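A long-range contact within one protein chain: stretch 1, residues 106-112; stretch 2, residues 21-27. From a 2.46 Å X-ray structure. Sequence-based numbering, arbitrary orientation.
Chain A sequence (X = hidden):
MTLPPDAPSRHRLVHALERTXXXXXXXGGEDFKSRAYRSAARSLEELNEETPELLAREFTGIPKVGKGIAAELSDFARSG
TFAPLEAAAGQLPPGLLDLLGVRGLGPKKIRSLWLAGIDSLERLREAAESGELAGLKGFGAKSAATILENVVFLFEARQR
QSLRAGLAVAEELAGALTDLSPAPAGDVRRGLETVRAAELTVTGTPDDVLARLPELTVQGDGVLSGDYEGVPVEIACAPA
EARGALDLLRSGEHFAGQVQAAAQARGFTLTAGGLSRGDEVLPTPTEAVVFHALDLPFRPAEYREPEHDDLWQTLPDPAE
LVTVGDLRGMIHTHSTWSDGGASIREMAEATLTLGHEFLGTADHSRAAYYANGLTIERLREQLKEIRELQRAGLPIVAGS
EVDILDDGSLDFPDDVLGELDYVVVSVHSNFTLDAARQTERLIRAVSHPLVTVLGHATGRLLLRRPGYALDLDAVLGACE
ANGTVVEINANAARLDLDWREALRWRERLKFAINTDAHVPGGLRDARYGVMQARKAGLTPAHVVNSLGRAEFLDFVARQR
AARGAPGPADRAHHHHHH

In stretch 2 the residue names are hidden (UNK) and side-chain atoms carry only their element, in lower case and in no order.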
# COMPACT_ATOMS: atom_id res chain seq x y z
N GLY A 106 4.52 -22.45 6.52
CA GLY A 106 4.23 -23.33 5.40
C GLY A 106 3.07 -22.82 4.56
O GLY A 106 2.39 -21.86 4.94
N PRO A 107 2.82 -23.46 3.41
CA PRO A 107 1.73 -23.08 2.51
C PRO A 107 0.38 -23.07 3.21
O PRO A 107 -0.40 -22.13 3.05
CB PRO A 107 1.75 -24.17 1.44
CG PRO A 107 3.15 -24.70 1.47
CD PRO A 107 3.58 -24.62 2.90
N LYS A 108 0.11 -24.12 3.99
CA LYS A 108 -1.17 -24.27 4.68
C LYS A 108 -1.39 -23.18 5.73
O LYS A 108 -2.52 -22.74 5.95
CB LYS A 108 -1.27 -25.67 5.32
CG LYS A 108 -0.41 -25.87 6.57
CD LYS A 108 1.07 -25.55 6.35
CE LYS A 108 1.79 -26.65 5.58
NZ LYS A 108 1.35 -26.75 4.16
N LYS A 109 -0.31 -22.76 6.38
CA LYS A 109 -0.39 -21.72 7.40
C LYS A 109 -0.57 -20.35 6.77
O LYS A 109 -1.40 -19.56 7.22
CB LYS A 109 0.86 -21.74 8.29
CG LYS A 109 0.92 -22.92 9.24
CD LYS A 109 1.91 -22.65 10.37
CE LYS A 109 1.67 -23.59 11.54
NZ LYS A 109 2.34 -23.09 12.78
N ILE A 110 0.20 -20.07 5.73
CA ILE A 110 0.07 -18.81 5.01
C ILE A 110 -1.34 -18.67 4.46
O ILE A 110 -1.91 -17.58 4.42
CB ILE A 110 1.10 -18.68 3.89
CG1 ILE A 110 2.51 -18.62 4.49
CG2 ILE A 110 0.81 -17.44 3.04
CD1 ILE A 110 3.57 -18.07 3.56
N ARG A 111 -1.92 -19.79 4.04
CA ARG A 111 -3.27 -19.78 3.51
C ARG A 111 -4.32 -19.55 4.60
O ARG A 111 -5.33 -18.90 4.36
CB ARG A 111 -3.57 -21.07 2.75
CG ARG A 111 -5.05 -21.36 2.62
CD ARG A 111 -5.37 -22.07 1.33
NE ARG A 111 -6.81 -22.17 1.13
CZ ARG A 111 -7.41 -22.13 -0.05
NH1 ARG A 111 -6.68 -22.00 -1.15
NH2 ARG A 111 -8.73 -22.23 -0.13
N SER A 112 -4.07 -20.06 5.80
CA SER A 112 -5.02 -19.88 6.89
C SER A 112 -4.89 -18.49 7.51
O SER A 112 -5.86 -17.94 8.03
CB SER A 112 -4.87 -20.98 7.95
OG SER A 112 -3.85 -20.66 8.88
N UNK A 21 4.08 -25.06 -7.15
CA UNK A 21 2.85 -25.74 -6.79
C UNK A 21 2.38 -25.26 -5.43
O UNK A 21 1.18 -25.10 -5.20
c UNK A 21 3.05 -27.26 -6.79
N UNK A 22 3.33 -25.03 -4.52
CA UNK A 22 3.02 -24.52 -3.19
C UNK A 22 2.40 -23.13 -3.27
O UNK A 22 1.46 -22.82 -2.53
c UNK A 22 4.65 -25.85 -1.77
c UNK A 22 4.28 -24.48 -2.32
o UNK A 22 3.74 -26.65 -1.48
o UNK A 22 5.86 -26.12 -1.61
N UNK A 23 2.92 -22.30 -4.17
CA UNK A 23 2.39 -20.95 -4.40
C UNK A 23 0.98 -20.97 -4.98
O UNK A 23 0.12 -20.18 -4.58
c UNK A 23 3.33 -20.15 -5.31
c UNK A 23 5.51 -18.93 -5.67
c UNK A 23 4.07 -18.40 -3.70
c UNK A 23 4.54 -19.49 -4.64
N UNK A 24 0.74 -21.88 -5.93
CA UNK A 24 -0.59 -22.06 -6.51
C UNK A 24 -1.56 -22.65 -5.49
O UNK A 24 -2.75 -22.34 -5.49
c UNK A 24 -0.54 -21.26 -9.63
c UNK A 24 -0.52 -22.94 -7.76
c UNK A 24 0.28 -22.34 -8.92
c UNK A 24 0.74 -23.41 -9.91
N UNK A 25 -1.03 -23.50 -4.61
CA UNK A 25 -1.81 -24.06 -3.51
C UNK A 25 -2.34 -22.98 -2.59
O UNK A 25 -3.48 -23.05 -2.12
o UNK A 25 0.25 -27.05 -3.11
c UNK A 25 -0.97 -25.05 -2.70
c UNK A 25 -0.76 -26.37 -3.41
o UNK A 25 -1.60 -26.73 -4.26
N UNK A 26 -1.51 -21.97 -2.32
CA UNK A 26 -1.87 -20.91 -1.38
C UNK A 26 -3.24 -20.29 -1.67
O UNK A 26 -4.05 -20.10 -0.76
c UNK A 26 -0.80 -19.81 -1.34
c UNK A 26 0.42 -20.29 -0.54
c UNK A 26 -1.37 -18.52 -0.73
c UNK A 26 1.51 -19.25 -0.42
N UNK A 27 -3.51 -19.98 -2.93
CA UNK A 27 -4.76 -19.33 -3.32
C UNK A 27 -5.78 -20.32 -3.86
O UNK A 27 -6.95 -20.29 -3.48
c UNK A 27 -3.53 -16.53 -2.73
c UNK A 27 -4.50 -18.22 -4.34
c UNK A 27 -3.11 -16.31 -5.18
c UNK A 27 -3.32 -17.28 -4.03

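Position 21 carries a single side-chain carbon beyond the backbone and nothing further, and that carbon is 8.6 Å from CG of Pro 107, its nearest neighbour in stretch 1. A lone CB identifies alanine, so position 21 is Ala 21, buried but not part of this contact.

Position 22 has four side-chain atoms, two carbons and two oxygens. Both oxygens are bonded to the second carbon, which makes a carboxylate one methylene away from the backbone. One of them lies 3.6 Å from CG of Pro 107, a van der Waals approach to the proline ring. The pattern is that of aspartate, and the residue is Asp 22; the oxygen near the ring is its OD1. Its CA-to-CB bond points sideways, while that of Pro 107 points toward stretch 2.

Position 23 shows four carbons, with the chain forking at the second. The CA-to-CB bond points away from stretch 1, and although its end comes nearer, a terminal carbon is still 7.3 Å from CD1 of Ile 110. A fork there, with no heteroatom, defines leucine: Leu 23.

Position 24 repeats this arrangement, four carbons forked at the second. It touches nothing of stretch 1; the nearest pair is CB to NH1 of Arg 111, 9.1 Å. It is Leu 24.

Position 25 again has two carbons, the second bearing two oxygens. Here the carboxylate is not what meets stretch 1, since the closest side-chain approach is CB to CB of Pro 107, 5.0 Å. The backbone makes the approach: O of this residue is 3.5 Å from NH1 of Arg 111, near the guanidinium plane and at its edge. The side chain gives Asp 25.

Position 26 has four carbons, but the fork is at the first, and one arm is two carbons long. The last carbon of that arm lies 4.0 Å from CG2 of Ile 110, and the carbon before it 4.1 Å from O of Pro 107. Branching at CB with unequal arms specifies isoleucine, hence Ile 26. With chi1 in m and chi2 in t, the longer arm extends to place CD1 against Ile 110. The CA-to-CB bond points sideways, yet the end comes nearer, and Ile 26 has the largest covered area in stretch 2.

Position 27 has four carbons forked at the second. Its CA-to-CB bond points away and CB stays 5.4 Å from NH1 of Arg 111, the nearest side-chain approach; its carbonyl makes the contact. It is Leu 27.

The contact joins two helices whose N-to-C directions differ by 26°, with axes 9.2 Å apart at closest approach. The smallest CA separation, 5.2 Å, is between CA of Arg 111 and CA of Ile 26. Apolar packing of Ile 26 against Ile 110 supplies a hydrophobic element, flanked by the Pro 107 ring near Asp 22. Polar anchoring comes from Arg 111, whose NH1 donates to O of Ile 26 (3.3 Å, 136°) and, in a weak hydrogen bond, to O of Leu 27 (2.9 Å, but 124°). Altogether 320 Å² is buried.

Stretch 2, residues 21-27: ADLLDIL
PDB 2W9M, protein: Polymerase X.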